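Local atomic coordinates of metallopeptidase containing co-catalytic metalloactive site (Shewanella denitrificans OS217, PDB entry 3B2Y), a protein that is probably a zinc-dependent metallocarboxypeptidase of the M14 family, with nickel occupying the metal site in this crystal. Residues S48-A53 against F120-E125; D26-Q31 against T112-G117; E9-Q14 against H76-A81; W84-F89 against L105-N110; I166-E171 against S229-L234. All blocks are in the same frame, centred on the assembly; numbering follows the deposited sequence.

Contact 1 (S48-A53 against F120-E125)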
# COMPACT_ATOMS: atom_id res chain seq x y z
N SER A 48 4.11 6.39 16.79
CA SER A 48 4.94 5.23 17.13
C SER A 48 4.22 4.32 18.10
O SER A 48 3.47 4.81 18.94
CB SER A 48 6.32 5.68 17.63
OG SER A 48 6.45 6.02 18.96
N VAL A 49 4.42 3.01 17.97
CA VAL A 49 3.87 2.05 18.87
C VAL A 49 4.90 0.94 19.09
O VAL A 49 5.56 0.53 18.13
CB VAL A 49 2.53 1.48 18.31
CG1 VAL A 49 2.73 0.88 17.01
CG2 VAL A 49 1.88 0.50 19.35
N ASP A 50 5.08 0.53 20.34
CA ASP A 50 6.01 -0.54 20.69
C ASP A 50 7.40 -0.22 20.18
O ASP A 50 8.12 -1.10 19.73
CB ASP A 50 5.50 -1.90 20.18
CG ASP A 50 4.38 -2.46 21.01
OD1 ASP A 50 4.08 -1.92 22.11
OD2 ASP A 50 3.81 -3.50 20.59
N SER A 51 7.75 1.06 20.25
CA SER A 51 9.06 1.61 19.83
C SER A 51 9.29 1.72 18.32
O SER A 51 10.36 2.12 17.88
CB SER A 51 10.21 0.81 20.48
OG SER A 51 10.46 1.26 21.83
N PHE A 52 8.29 1.35 17.50
CA PHE A 52 8.38 1.42 16.05
C PHE A 52 7.66 2.64 15.49
O PHE A 52 6.48 2.81 15.71
CB PHE A 52 7.75 0.20 15.41
CG PHE A 52 8.26 -1.10 15.91
CD1 PHE A 52 9.57 -1.46 15.70
CD2 PHE A 52 7.41 -1.98 16.57
CE1 PHE A 52 10.06 -2.68 16.17
CE2 PHE A 52 7.89 -3.20 17.03
CZ PHE A 52 9.23 -3.53 16.84
N ALA A 53 8.37 3.44 14.72
CA ALA A 53 7.81 4.64 14.12
C ALA A 53 6.94 4.34 12.94
O ALA A 53 7.20 3.42 12.14
CB ALA A 53 8.92 5.61 13.73
N PHE A 120 -3.89 -8.16 12.35
CA PHE A 120 -4.17 -7.08 13.32
C PHE A 120 -2.92 -6.51 13.93
O PHE A 120 -1.84 -7.07 13.84
CB PHE A 120 -5.07 -7.57 14.40
CG PHE A 120 -6.39 -8.04 13.92
CD1 PHE A 120 -6.98 -7.48 12.78
CD2 PHE A 120 -7.05 -9.02 14.61
CE1 PHE A 120 -8.22 -7.90 12.37
CE2 PHE A 120 -8.31 -9.46 14.17
CZ PHE A 120 -8.88 -8.87 13.07
N ASN A 121 -3.08 -5.39 14.62
CA ASN A 121 -2.03 -4.93 15.45
C ASN A 121 -2.06 -5.82 16.67
O ASN A 121 -2.91 -6.68 16.88
CB ASN A 121 -2.16 -3.43 15.80
CG ASN A 121 -3.46 -3.09 16.53
OD1 ASN A 121 -4.12 -3.96 17.12
ND2 ASN A 121 -3.78 -1.79 16.55
N ARG A 122 -1.15 -5.56 17.55
CA ARG A 122 -1.05 -6.46 18.70
C ARG A 122 -2.16 -6.30 19.74
O ARG A 122 -2.22 -7.04 20.72
CB ARG A 122 0.31 -6.30 19.28
CG ARG A 122 0.47 -5.26 20.27
CD ARG A 122 1.43 -5.81 21.30
NE ARG A 122 1.92 -4.70 22.05
CZ ARG A 122 1.43 -4.34 23.23
NH1 ARG A 122 0.47 -5.05 23.84
NH2 ARG A 122 1.96 -3.26 23.82
N PHE A 123 -2.96 -5.25 19.55
CA PHE A 123 -4.15 -4.99 20.34
C PHE A 123 -5.44 -5.58 19.73
O PHE A 123 -6.54 -5.42 20.30
CB PHE A 123 -4.30 -3.48 20.63
CG PHE A 123 -2.98 -2.75 20.91
CD1 PHE A 123 -2.32 -2.84 22.13
CD2 PHE A 123 -2.43 -1.94 19.94
CE1 PHE A 123 -1.13 -2.14 22.34
CE2 PHE A 123 -1.24 -1.24 20.15
CZ PHE A 123 -0.59 -1.34 21.34
N GLY A 124 -5.33 -6.35 18.65
CA GLY A 124 -6.47 -7.04 18.05
C GLY A 124 -7.32 -6.19 17.13
O GLY A 124 -8.44 -6.56 16.82
N GLU A 125 -6.81 -5.04 16.69
CA GLU A 125 -7.59 -4.11 15.86
C GLU A 125 -7.12 -4.20 14.41
O GLU A 125 -5.92 -4.32 14.16
CB GLU A 125 -7.37 -2.64 16.34
CG GLU A 125 -7.61 -2.34 17.87
CD GLU A 125 -7.13 -0.90 18.29
OE1 GLU A 125 -5.98 -0.50 17.94
OE2 GLU A 125 -7.95 -0.17 18.91

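Contact 2 (D26-Q31 against T112-G117)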
# COMPACT_ATOMS: atom_id res chain seq x y z
N ASP A 26 13.44 -5.24 11.94
CA ASP A 26 14.66 -4.46 12.11
C ASP A 26 15.43 -4.34 10.80
O ASP A 26 15.90 -3.27 10.46
CB ASP A 26 15.57 -5.09 13.19
CG ASP A 26 14.97 -4.94 14.62
OD1 ASP A 26 14.25 -3.95 14.90
OD2 ASP A 26 15.26 -5.81 15.47
N ALA A 27 15.51 -5.43 10.05
CA ALA A 27 16.13 -5.44 8.73
C ALA A 27 15.37 -4.50 7.83
O ALA A 27 15.98 -3.74 7.09
CB ALA A 27 16.12 -6.84 8.12
N PHE A 28 14.04 -4.58 7.88
CA PHE A 28 13.21 -3.68 7.06
C PHE A 28 13.56 -2.22 7.31
O PHE A 28 13.88 -1.47 6.37
CB PHE A 28 11.72 -3.93 7.33
CG PHE A 28 10.81 -3.07 6.50
CD1 PHE A 28 10.66 -3.29 5.15
CD2 PHE A 28 10.19 -1.98 7.07
CE1 PHE A 28 9.84 -2.49 4.42
CE2 PHE A 28 9.37 -1.17 6.37
CZ PHE A 28 9.21 -1.38 5.04
N TYR A 29 13.54 -1.82 8.58
CA TYR A 29 13.77 -0.42 8.89
C TYR A 29 15.18 0.01 8.44
O TYR A 29 15.36 1.11 7.92
CB TYR A 29 13.55 -0.17 10.38
CG TYR A 29 12.11 0.05 10.77
CD1 TYR A 29 11.47 1.24 10.47
CD2 TYR A 29 11.42 -0.87 11.52
CE1 TYR A 29 10.13 1.49 10.86
CE2 TYR A 29 10.07 -0.62 11.92
CZ TYR A 29 9.45 0.54 11.58
OH TYR A 29 8.14 0.71 11.97
N ALA A 30 16.18 -0.84 8.70
CA ALA A 30 17.58 -0.63 8.23
C ALA A 30 17.70 -0.44 6.73
O ALA A 30 18.30 0.54 6.27
CB ALA A 30 18.53 -1.79 8.75
N GLN A 31 17.08 -1.32 5.93
CA GLN A 31 17.16 -1.20 4.49
C GLN A 31 16.43 0.05 4.01
O GLN A 31 16.93 0.78 3.14
CB GLN A 31 16.63 -2.49 3.80
CG GLN A 31 17.55 -3.73 3.97
N THR A 112 3.47 -3.49 14.58
CA THR A 112 3.30 -4.61 15.54
C THR A 112 2.73 -5.91 14.86
O THR A 112 3.22 -6.99 15.12
CB THR A 112 2.52 -4.21 16.77
OG1 THR A 112 1.15 -3.97 16.46
CG2 THR A 112 3.18 -2.98 17.43
N GLY A 113 1.79 -5.74 13.94
CA GLY A 113 1.23 -6.81 13.13
C GLY A 113 2.28 -7.38 12.17
O GLY A 113 2.37 -8.61 12.00
N PHE A 114 3.06 -6.51 11.55
CA PHE A 114 4.12 -6.88 10.62
C PHE A 114 5.15 -7.78 11.35
O PHE A 114 5.54 -8.80 10.82
CB PHE A 114 4.76 -5.63 10.05
CG PHE A 114 5.86 -5.87 9.06
CD1 PHE A 114 5.57 -6.03 7.71
CD2 PHE A 114 7.17 -5.83 9.46
CE1 PHE A 114 6.60 -6.17 6.78
CE2 PHE A 114 8.20 -5.98 8.55
CZ PHE A 114 7.90 -6.14 7.19
N LYS A 115 5.58 -7.36 12.53
CA LYS A 115 6.56 -8.12 13.34
C LYS A 115 6.04 -9.52 13.65
O LYS A 115 6.81 -10.50 13.72
CB LYS A 115 6.89 -7.34 14.65
CG LYS A 115 7.83 -8.03 15.59
CD LYS A 115 8.15 -7.13 16.79
CE LYS A 115 8.78 -7.93 17.91
NZ LYS A 115 7.73 -8.70 18.61
N ALA A 116 4.74 -9.65 13.89
CA ALA A 116 4.19 -10.94 14.28
C ALA A 116 3.55 -11.70 13.13
O ALA A 116 2.96 -12.77 13.34
CB ALA A 116 3.21 -10.72 15.40
N GLY A 117 3.67 -11.16 11.93
CA GLY A 117 3.07 -11.72 10.73
C GLY A 117 1.56 -11.94 10.72
O GLY A 117 1.06 -12.86 10.06

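Contact 3 (E9-Q14 against H76-A81). With NI (nickel (II) ion), chain C.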
# COMPACT_ATOMS: atom_id res chain seq x y z
N GLU A 9 -4.33 -15.49 12.71
CA GLU A 9 -3.26 -16.38 12.23
C GLU A 9 -2.03 -15.64 11.73
O GLU A 9 -2.16 -14.62 11.02
CB GLU A 9 -3.78 -17.26 11.09
CG GLU A 9 -2.71 -18.20 10.57
CD GLU A 9 -3.23 -19.48 10.08
OE1 GLU A 9 -4.34 -19.85 10.52
OE2 GLU A 9 -2.51 -20.14 9.30
N SER A 10 -0.85 -16.16 12.08
CA SER A 10 0.44 -15.62 11.59
C SER A 10 0.96 -16.34 10.36
O SER A 10 0.83 -17.57 10.24
CB SER A 10 1.49 -15.72 12.68
OG SER A 10 1.20 -14.87 13.76
N PHE A 11 1.54 -15.56 9.43
CA PHE A 11 2.08 -16.05 8.16
C PHE A 11 3.44 -15.40 7.98
O PHE A 11 3.56 -14.18 8.16
CB PHE A 11 1.21 -15.63 6.99
CG PHE A 11 -0.18 -16.15 7.04
CD1 PHE A 11 -1.15 -15.50 7.77
CD2 PHE A 11 -0.51 -17.33 6.39
CE1 PHE A 11 -2.45 -15.98 7.82
CE2 PHE A 11 -1.79 -17.80 6.41
CZ PHE A 11 -2.77 -17.13 7.16
N VAL A 12 4.42 -16.21 7.57
CA VAL A 12 5.80 -15.75 7.33
C VAL A 12 6.42 -16.44 6.08
O VAL A 12 6.15 -17.62 5.83
CB VAL A 12 6.65 -16.04 8.58
CG1 VAL A 12 8.09 -15.83 8.33
CG2 VAL A 12 6.17 -15.16 9.79
N TRP A 13 7.32 -15.74 5.39
CA TRP A 13 8.01 -16.24 4.17
C TRP A 13 9.50 -15.89 4.25
O TRP A 13 9.89 -15.01 5.00
CB TRP A 13 7.37 -15.63 2.91
CG TRP A 13 5.92 -15.99 2.75
CD1 TRP A 13 5.41 -17.09 2.10
CD2 TRP A 13 4.79 -15.27 3.28
NE1 TRP A 13 4.03 -17.09 2.21
CE2 TRP A 13 3.63 -16.00 2.93
CE3 TRP A 13 4.65 -14.06 4.01
CZ2 TRP A 13 2.34 -15.55 3.25
CZ3 TRP A 13 3.36 -13.62 4.34
CH2 TRP A 13 2.22 -14.36 3.94
N GLN A 14 10.33 -16.62 3.49
CA GLN A 14 11.71 -16.21 3.27
C GLN A 14 11.78 -15.39 2.01
O GLN A 14 11.06 -15.65 1.04
CB GLN A 14 12.67 -17.41 3.17
CG GLN A 14 12.67 -18.30 4.39
CD GLN A 14 12.72 -17.53 5.72
OE1 GLN A 14 13.42 -16.50 5.85
NE2 GLN A 14 11.97 -18.04 6.70
N HIS A 76 -1.88 -4.46 7.05
CA HIS A 76 -2.18 -5.80 7.52
C HIS A 76 -0.89 -6.58 7.59
O HIS A 76 -0.15 -6.70 6.61
CB HIS A 76 -3.22 -6.47 6.63
CG HIS A 76 -4.55 -5.79 6.66
ND1 HIS A 76 -5.28 -5.55 5.53
CD2 HIS A 76 -5.25 -5.24 7.68
CE1 HIS A 76 -6.41 -4.94 5.85
NE2 HIS A 76 -6.42 -4.73 7.15
N GLY A 77 -0.57 -7.08 8.77
CA GLY A 77 0.75 -7.65 8.98
C GLY A 77 1.06 -8.94 8.28
O GLY A 77 2.22 -9.25 8.07
N GLU A 78 0.04 -9.68 7.91
CA GLU A 78 0.25 -10.91 7.12
C GLU A 78 0.53 -10.56 5.63
O GLU A 78 0.91 -11.43 4.86
CB GLU A 78 -0.93 -11.88 7.27
CG GLU A 78 -2.16 -11.77 6.38
CD GLU A 78 -3.05 -10.62 6.73
OE1 GLU A 78 -2.53 -9.68 7.34
OE2 GLU A 78 -4.27 -10.63 6.37
N GLU A 79 0.30 -9.30 5.25
CA GLU A 79 0.44 -8.84 3.85
C GLU A 79 1.82 -8.24 3.57
O GLU A 79 1.94 -7.13 3.09
CB GLU A 79 -0.69 -7.84 3.55
CG GLU A 79 -2.04 -8.55 3.70
CD GLU A 79 -3.28 -7.65 3.50
OE1 GLU A 79 -3.11 -6.50 3.06
OE2 GLU A 79 -4.41 -8.12 3.90
N ALA A 80 2.86 -9.01 3.91
CA ALA A 80 4.24 -8.51 4.01
C ALA A 80 4.91 -8.13 2.67
O ALA A 80 5.86 -7.31 2.63
CB ALA A 80 5.13 -9.51 4.81
N ALA A 81 4.38 -8.66 1.57
CA ALA A 81 4.88 -8.30 0.24
C ALA A 81 4.70 -6.84 -0.13
O ALA A 81 5.39 -6.31 -1.02
CB ALA A 81 4.23 -9.20 -0.90
NI NI C . -5.13 -6.10 3.39
O HOH W 1 -6.03 -7.44 1.75
O HOH W 2 -6.94 -6.21 3.29

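Contact 4 (W84-F89 against L105-N110)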
# COMPACT_ATOMS: atom_id res chain seq x y z
N TRP A 84 7.75 -4.78 1.71
CA TRP A 84 8.99 -5.20 1.02
C TRP A 84 8.95 -4.83 -0.50
O TRP A 84 9.99 -4.52 -1.07
CB TRP A 84 9.32 -6.69 1.21
CG TRP A 84 9.65 -7.06 2.62
CD1 TRP A 84 8.85 -7.64 3.50
CD2 TRP A 84 10.90 -6.83 3.28
NE1 TRP A 84 9.49 -7.84 4.69
CE2 TRP A 84 10.77 -7.36 4.58
CE3 TRP A 84 12.11 -6.24 2.90
CZ2 TRP A 84 11.77 -7.24 5.51
CZ3 TRP A 84 13.14 -6.17 3.82
CH2 TRP A 84 12.98 -6.70 5.11
N GLY A 85 7.75 -4.88 -1.10
CA GLY A 85 7.50 -4.41 -2.47
C GLY A 85 7.90 -2.96 -2.62
O GLY A 85 8.57 -2.58 -3.60
N MSE A 86 7.54 -2.13 -1.64
CA MSE A 86 7.94 -0.73 -1.69
C MSE A 86 9.44 -0.52 -1.59
O MSE A 86 9.99 0.34 -2.25
CB MSE A 86 7.23 0.07 -0.61
CG MSE A 86 7.21 1.58 -0.97
SE MSE A 86 6.22 2.57 0.38
CE MSE A 86 4.56 1.45 0.28
N LEU A 87 10.09 -1.27 -0.73
CA LEU A 87 11.54 -1.22 -0.63
C LEU A 87 12.23 -1.61 -1.93
O LEU A 87 13.25 -0.98 -2.32
CB LEU A 87 12.00 -2.07 0.55
CG LEU A 87 13.42 -2.00 1.03
CD1 LEU A 87 13.89 -0.55 1.20
CD2 LEU A 87 13.44 -2.75 2.35
N HIS A 88 11.69 -2.61 -2.63
CA HIS A 88 12.20 -3.05 -3.93
C HIS A 88 12.03 -1.91 -4.96
O HIS A 88 12.96 -1.56 -5.68
CB HIS A 88 11.42 -4.32 -4.37
CG HIS A 88 11.92 -4.94 -5.64
ND1 HIS A 88 11.34 -4.68 -6.86
CD2 HIS A 88 12.94 -5.79 -5.88
CE1 HIS A 88 11.98 -5.36 -7.80
NE2 HIS A 88 12.96 -6.04 -7.23
N PHE A 89 10.87 -1.27 -4.89
CA PHE A 89 10.51 -0.15 -5.74
C PHE A 89 11.48 1.01 -5.53
O PHE A 89 12.04 1.50 -6.47
CB PHE A 89 9.07 0.23 -5.46
CG PHE A 89 8.61 1.43 -6.16
CD1 PHE A 89 8.47 1.42 -7.52
CD2 PHE A 89 8.28 2.57 -5.44
CE1 PHE A 89 8.04 2.55 -8.18
CE2 PHE A 89 7.83 3.70 -6.10
CZ PHE A 89 7.71 3.68 -7.46
N LEU A 105 5.29 8.47 0.64
CA LEU A 105 5.36 7.02 0.92
C LEU A 105 5.06 6.74 2.40
O LEU A 105 5.51 7.45 3.27
CB LEU A 105 6.76 6.52 0.59
CG LEU A 105 7.24 6.77 -0.83
CD1 LEU A 105 8.74 6.55 -0.91
CD2 LEU A 105 6.47 5.88 -1.78
N LEU A 106 4.16 5.82 2.65
CA LEU A 106 3.72 5.39 4.00
C LEU A 106 3.92 3.85 4.02
O LEU A 106 3.02 3.07 3.79
CB LEU A 106 2.27 5.85 4.22
CG LEU A 106 1.58 5.84 5.55
CD1 LEU A 106 2.25 6.86 6.50
CD2 LEU A 106 0.14 6.28 5.30
N PRO A 107 5.17 3.42 4.22
CA PRO A 107 5.58 2.07 3.94
C PRO A 107 4.99 1.02 4.89
O PRO A 107 4.87 -0.13 4.51
CB PRO A 107 7.12 2.10 4.20
CG PRO A 107 7.50 3.48 4.18
CD PRO A 107 6.28 4.26 4.64
N LEU A 108 4.72 1.41 6.13
CA LEU A 108 4.40 0.42 7.16
C LEU A 108 3.55 1.01 8.26
O LEU A 108 4.07 1.56 9.22
CB LEU A 108 5.68 -0.14 7.76
CG LEU A 108 5.55 -1.25 8.83
CD1 LEU A 108 4.58 -2.42 8.34
CD2 LEU A 108 6.96 -1.79 9.28
N VAL A 109 2.23 0.89 8.12
CA VAL A 109 1.27 1.50 9.04
C VAL A 109 1.06 0.67 10.35
O VAL A 109 0.81 1.23 11.43
CB VAL A 109 -0.02 1.70 8.29
CG1 VAL A 109 -1.18 2.04 9.22
CG2 VAL A 109 0.18 2.74 7.18
N ASN A 110 1.29 -0.64 10.25
CA ASN A 110 1.03 -1.59 11.32
C ASN A 110 2.32 -2.39 11.71
O ASN A 110 2.48 -3.55 11.41
CB ASN A 110 -0.02 -2.55 10.86
CG ASN A 110 -0.41 -3.57 11.93
OD1 ASN A 110 -0.06 -3.49 13.11
ND2 ASN A 110 -1.20 -4.54 11.48

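Contact 5 (I166-E171 against S229-L234). With NI (nickel (II) ion), chain C.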
# COMPACT_ATOMS: atom_id res chain seq x y z
N ILE A 166 -3.86 7.90 -5.00
CA ILE A 166 -3.40 7.02 -3.90
C ILE A 166 -3.44 5.54 -4.30
O ILE A 166 -4.48 5.05 -4.77
CB ILE A 166 -4.13 7.30 -2.51
CG1 ILE A 166 -3.96 6.16 -1.50
CG2 ILE A 166 -5.65 7.62 -2.67
CD1 ILE A 166 -2.54 5.87 -1.19
N LEU A 167 -2.32 4.82 -4.05
CA LEU A 167 -2.25 3.38 -4.22
C LEU A 167 -1.87 2.78 -2.88
O LEU A 167 -0.95 3.23 -2.23
CB LEU A 167 -1.19 3.00 -5.23
CG LEU A 167 -0.82 1.53 -5.46
CD1 LEU A 167 -1.98 0.73 -6.04
CD2 LEU A 167 0.42 1.38 -6.36
N THR A 168 -2.68 1.83 -2.45
CA THR A 168 -2.38 0.96 -1.33
C THR A 168 -2.06 -0.43 -1.86
O THR A 168 -2.74 -0.99 -2.82
CB THR A 168 -3.55 0.86 -0.31
OG1 THR A 168 -4.71 0.36 -0.97
CG2 THR A 168 -3.92 2.19 0.25
N CYS A 169 -1.04 -1.02 -1.25
CA CYS A 169 -0.55 -2.31 -1.68
C CYS A 169 -0.86 -3.32 -0.61
O CYS A 169 -0.15 -3.39 0.41
CB CYS A 169 0.95 -2.22 -1.91
SG CYS A 169 1.20 -1.24 -3.46
N HIS A 170 -1.91 -4.07 -0.86
CA HIS A 170 -2.34 -5.18 -0.06
C HIS A 170 -2.08 -6.59 -0.64
O HIS A 170 -1.64 -6.79 -1.79
CB HIS A 170 -3.85 -5.04 0.23
CG HIS A 170 -4.19 -3.91 1.18
ND1 HIS A 170 -4.76 -4.11 2.42
CD2 HIS A 170 -4.07 -2.57 1.03
CE1 HIS A 170 -4.93 -2.94 3.02
NE2 HIS A 170 -4.54 -1.99 2.19
N GLU A 171 -2.41 -7.58 0.16
CA GLU A 171 -2.40 -8.93 -0.32
C GLU A 171 -3.63 -9.65 0.18
O GLU A 171 -4.17 -9.34 1.24
CB GLU A 171 -1.18 -9.70 0.15
CG GLU A 171 0.22 -9.06 -0.04
CD GLU A 171 1.31 -10.15 -0.10
OE1 GLU A 171 1.46 -10.76 -1.19
OE2 GLU A 171 2.04 -10.36 0.93
N SER A 229 -12.33 2.04 4.65
CA SER A 229 -10.91 1.85 4.47
C SER A 229 -10.24 3.22 4.31
O SER A 229 -10.88 4.25 4.03
CB SER A 229 -10.66 1.04 3.21
OG SER A 229 -11.07 1.78 2.07
N PHE A 230 -8.93 3.21 4.47
CA PHE A 230 -8.11 4.40 4.33
C PHE A 230 -8.26 4.99 2.92
O PHE A 230 -8.50 6.16 2.75
CB PHE A 230 -6.66 3.97 4.54
CG PHE A 230 -5.64 5.06 4.41
CD1 PHE A 230 -5.61 6.08 5.29
CD2 PHE A 230 -4.61 4.97 3.46
CE1 PHE A 230 -4.61 7.11 5.21
CE2 PHE A 230 -3.59 5.93 3.38
CZ PHE A 230 -3.59 7.01 4.28
N GLU A 231 -8.17 4.12 1.93
CA GLU A 231 -8.27 4.53 0.52
C GLU A 231 -9.65 5.13 0.19
O GLU A 231 -9.74 6.11 -0.54
CB GLU A 231 -7.82 3.38 -0.41
CG GLU A 231 -8.60 2.06 -0.26
CD GLU A 231 -8.07 1.09 0.81
OE1 GLU A 231 -7.37 1.49 1.77
OE2 GLU A 231 -8.41 -0.11 0.70
N ALA A 232 -10.74 4.55 0.66
CA ALA A 232 -12.06 5.14 0.37
C ALA A 232 -12.20 6.50 1.04
O ALA A 232 -12.81 7.43 0.47
CB ALA A 232 -13.21 4.21 0.79
N PHE A 233 -11.71 6.59 2.26
CA PHE A 233 -11.59 7.86 3.01
C PHE A 233 -10.87 8.95 2.18
O PHE A 233 -11.35 10.08 2.04
CB PHE A 233 -10.83 7.66 4.34
CG PHE A 233 -10.53 8.94 5.04
CD1 PHE A 233 -11.56 9.62 5.69
CD2 PHE A 233 -9.23 9.52 5.02
CE1 PHE A 233 -11.30 10.86 6.32
CE2 PHE A 233 -8.98 10.76 5.64
CZ PHE A 233 -10.01 11.41 6.33
N LEU A 234 -9.72 8.62 1.63
CA LEU A 234 -8.99 9.61 0.86
C LEU A 234 -9.77 10.01 -0.44
O LEU A 234 -9.71 11.13 -0.84
CB LEU A 234 -7.58 9.19 0.58
CG LEU A 234 -6.66 8.84 1.72
CD1 LEU A 234 -5.42 8.24 1.16
CD2 LEU A 234 -6.40 10.11 2.45
NI NI C . -5.13 -6.10 3.39
O HOH W 3 -5.13 0.59 2.94
O HOH W 1 -6.03 -7.44 1.75
O HOH W 2 -6.94 -6.21 3.29

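Contact 1 (S48-A53 against F120-E125)
Asp-50 and Arg-122 reach for each other from opposite directions and meet in a side-on, two-pronged salt bridge. Arg-122 NE donates to Asp-50 OD2 over 2.7 Å, and NH2 of the same guanidinium donates to Asp-50 OD1 over 3.0 Å. Both oxygens use their syn lone pairs, and the carboxylate and guanidinium planes lie within 3° of each other, so the pair is held flat. With CG of Arg-122 set between its own N and C (chi1 87°) and the chain bent at chi2, Phe-123 CE1 lies over the centre of one guanidinium face, and Arg-122 CG over the middle of the Phe-123 ring. A leucine here in place of Asp-50 would probably leave Arg-122 without its counter-charge and let the guanidinium turn. The apolar part is one touch: Val-49 CG2 sits at the edge of the Phe-123 ring, 3.7 Å from CE2. Behind it, Asn-121 OD1 accepts from Glu-125 N at 2.9 Å and Asn-121 ND2 donates to Glu-125 OE1, bracing the type I turn Asn-121 to Gly-124. Val-49 and Phe-52 bond to each other through both backbone N and O, the mark of a two-residue beta-hairpin closed by a type I' turn.

Contact 2 (D26-Q31 against T112-G117)
Phe-28 and Phe-114 form an edge-to-face pair, with the edge of Phe-114 turned toward the face of Phe-28. The ring centroids are 5.4 Å apart and the planes incline at 52°, well short of a perpendicular T. The nearest carbons are Phe-28 CB and Phe-114 CE2 at 4.3 Å, so the ring of Phe-114 also leans on the root of its partner's side chain. Each ring stands straight off its helix, CG lying opposite the backbone N (chi1 -178° in Phe-28 and -179° in Phe-114), which lets the two helices meet through these two side chains. Trp-84 touches both and completes an aromatic cluster, meeting Phe-28 edge to face, while Leu-108 lies against both phenylalanines. Farther out, the helix carrying Phe-114 ends in a Schellman motif at Gly-117, whose positive phi turns the chain away toward Phe-11. The pair thus bridges helix 25-39 and the short helix 111-115, with helix 81-92 packed against Phe-28 through Pro-83 and Leu-87, and strand 52-58 reaching Tyr-29 and Lys-115 through Phe-52.

Contact 3 (E9-Q14 against H76-A81)
The carbonyl oxygen of Glu-78 takes a weak hydrogen bond from Ala-80 N, while the rim of the Trp-13 indole abuts it, CZ3 and CH2 each 3.3 Å from Glu-78 O. Trp-13 CZ3 also lies 4.5 Å from Ala-80 CB. Phe-11 supplies the second aromatic, its CD1 packing 3.7 Å from Glu-78 CB. There the two side chains run alongside in one direction. Glu-78 folds at chi2 (-74°), so that CB stays against Phe-11 while the carboxylate turns to Arg-119, with which Glu-78 OE2 forms a salt bridge. At the two ends of the type I turn His-76 to Glu-79, His-76 ND1 binds the nickel at 2.2 Å and Glu-79 clasps it with both oxygens, the HxxE element of M14 peptidases; His-170 completes the protein ligands. Two aromatic side chains of the N-terminal segment thus pack on the loop between strand 68-73 and helix 81-92, while Arg-256 of helix 253-271 makes a cation-pi contact with Trp-13.

Contact 4 (W84-F89 against L105-N110)
Met-86, modelled as selenomethionine, carries the helix side of the close contact, its selenium settling between Leu-105 and Pro-107. The apolar packing centres on SE, which lies 3.7 Å from Pro-107 CA and 4.0 Å from Pro-107 CB. The same atom is 4.0 Å from Leu-105 CD2, so the selenium fills the angle between the leucine branch and the proline ring. With CG placed opposite the backbone N (chi1 -158°) and chi2 extended, the side chain reaches straight from the helix; the bend at chi3 then lays CE beside Pro-107 CA, at 3.8 Å. Backbone bonding belongs to the flanks: Leu-106 pairs with Ile-71 and Ser-73 of the adjoining strand, and Asn-110, at the N-cap of the next helix, caps Gly-113 N through OD1. Helix 81-92 is here pressed onto strand 102-106 within a beta-alpha-beta unit whose first strand is 68-73. Across the contact the forces are dispersive and undirected, so shape and close fit, rather than polar pairing, set how the helix rests on the end of the strand.

Contact 5 (I166-E171 against S229-L234)
Strand 166-171 and helix 230-234 run antiparallel, their axes 175° apart in direction and 9.3 Å apart at closest approach, with Ile-166 and Glu-231 nearest in register. At one end the side chains of Leu-234 and Ile-166 cross at about a right angle, with Leu-234 CD1 3.7 Å from Ile-166 CG1 and over one face of the Phe-230 ring, toward its rim. Further along, Thr-168 CG2 sits at the edge of that ring, 4.3 Å from Phe-230 CD2, and close to Glu-231. Ile-166 and Thr-168 were each modelled in two conformers, so these packing distances describe one of them. The polar link runs through a water: His-170 NE2 donates to it at 2.8 Å, and the water in turn donates a hydrogen bond to Glu-231 OE1 at 2.7 Å. The Glu-231 chain leaves its helix at chi1 58° and doubles back at chi2, which brings the carboxylate to this water. With an alanine in place of Glu-231, the water would probably lose its acceptor and meet His-170 NE2 less firmly placed. Glu-231 is thus second-shell to the metal site, since His-170 ND1 binds the nickel at 2.2 Å. Ser-229 caps the helix by accepting from Ala-232 N. Strand 165-172 lies between parallel strands 68-73 and 242-248; helix 230-236 covers one face, and Leu-167 and Cys-169 turn to helix 253-271 on the other.

How the contacts relate
Contacts 3 and 5 converge on the nickel, sharing the ion between His-76, Glu-79 and His-170. They are tied further by probable hydrogen bonds, Ala-81 N to Glu-171 OE2 (3.0 Å) and Glu-171 N to Glu-79 OE1 (3.2 Å). Glu-246, the predicted proton donor/acceptor, lies about 8 Å from the side chain of Glu-78 and about 7 Å from that of Glu-231, side chain to side chain. Contacts 1, 2 and 4 are structural: the side chain of Phe-114 is about 12 Å from the metal and that of Met-86 about 13 Å. Contact 2 touches three others: contact 1 through Arg-122 N and Thr-112 OG1, contact 4 through Trp-84, and contact 3 through Gly-117 O and Phe-11 N (2.8 Å).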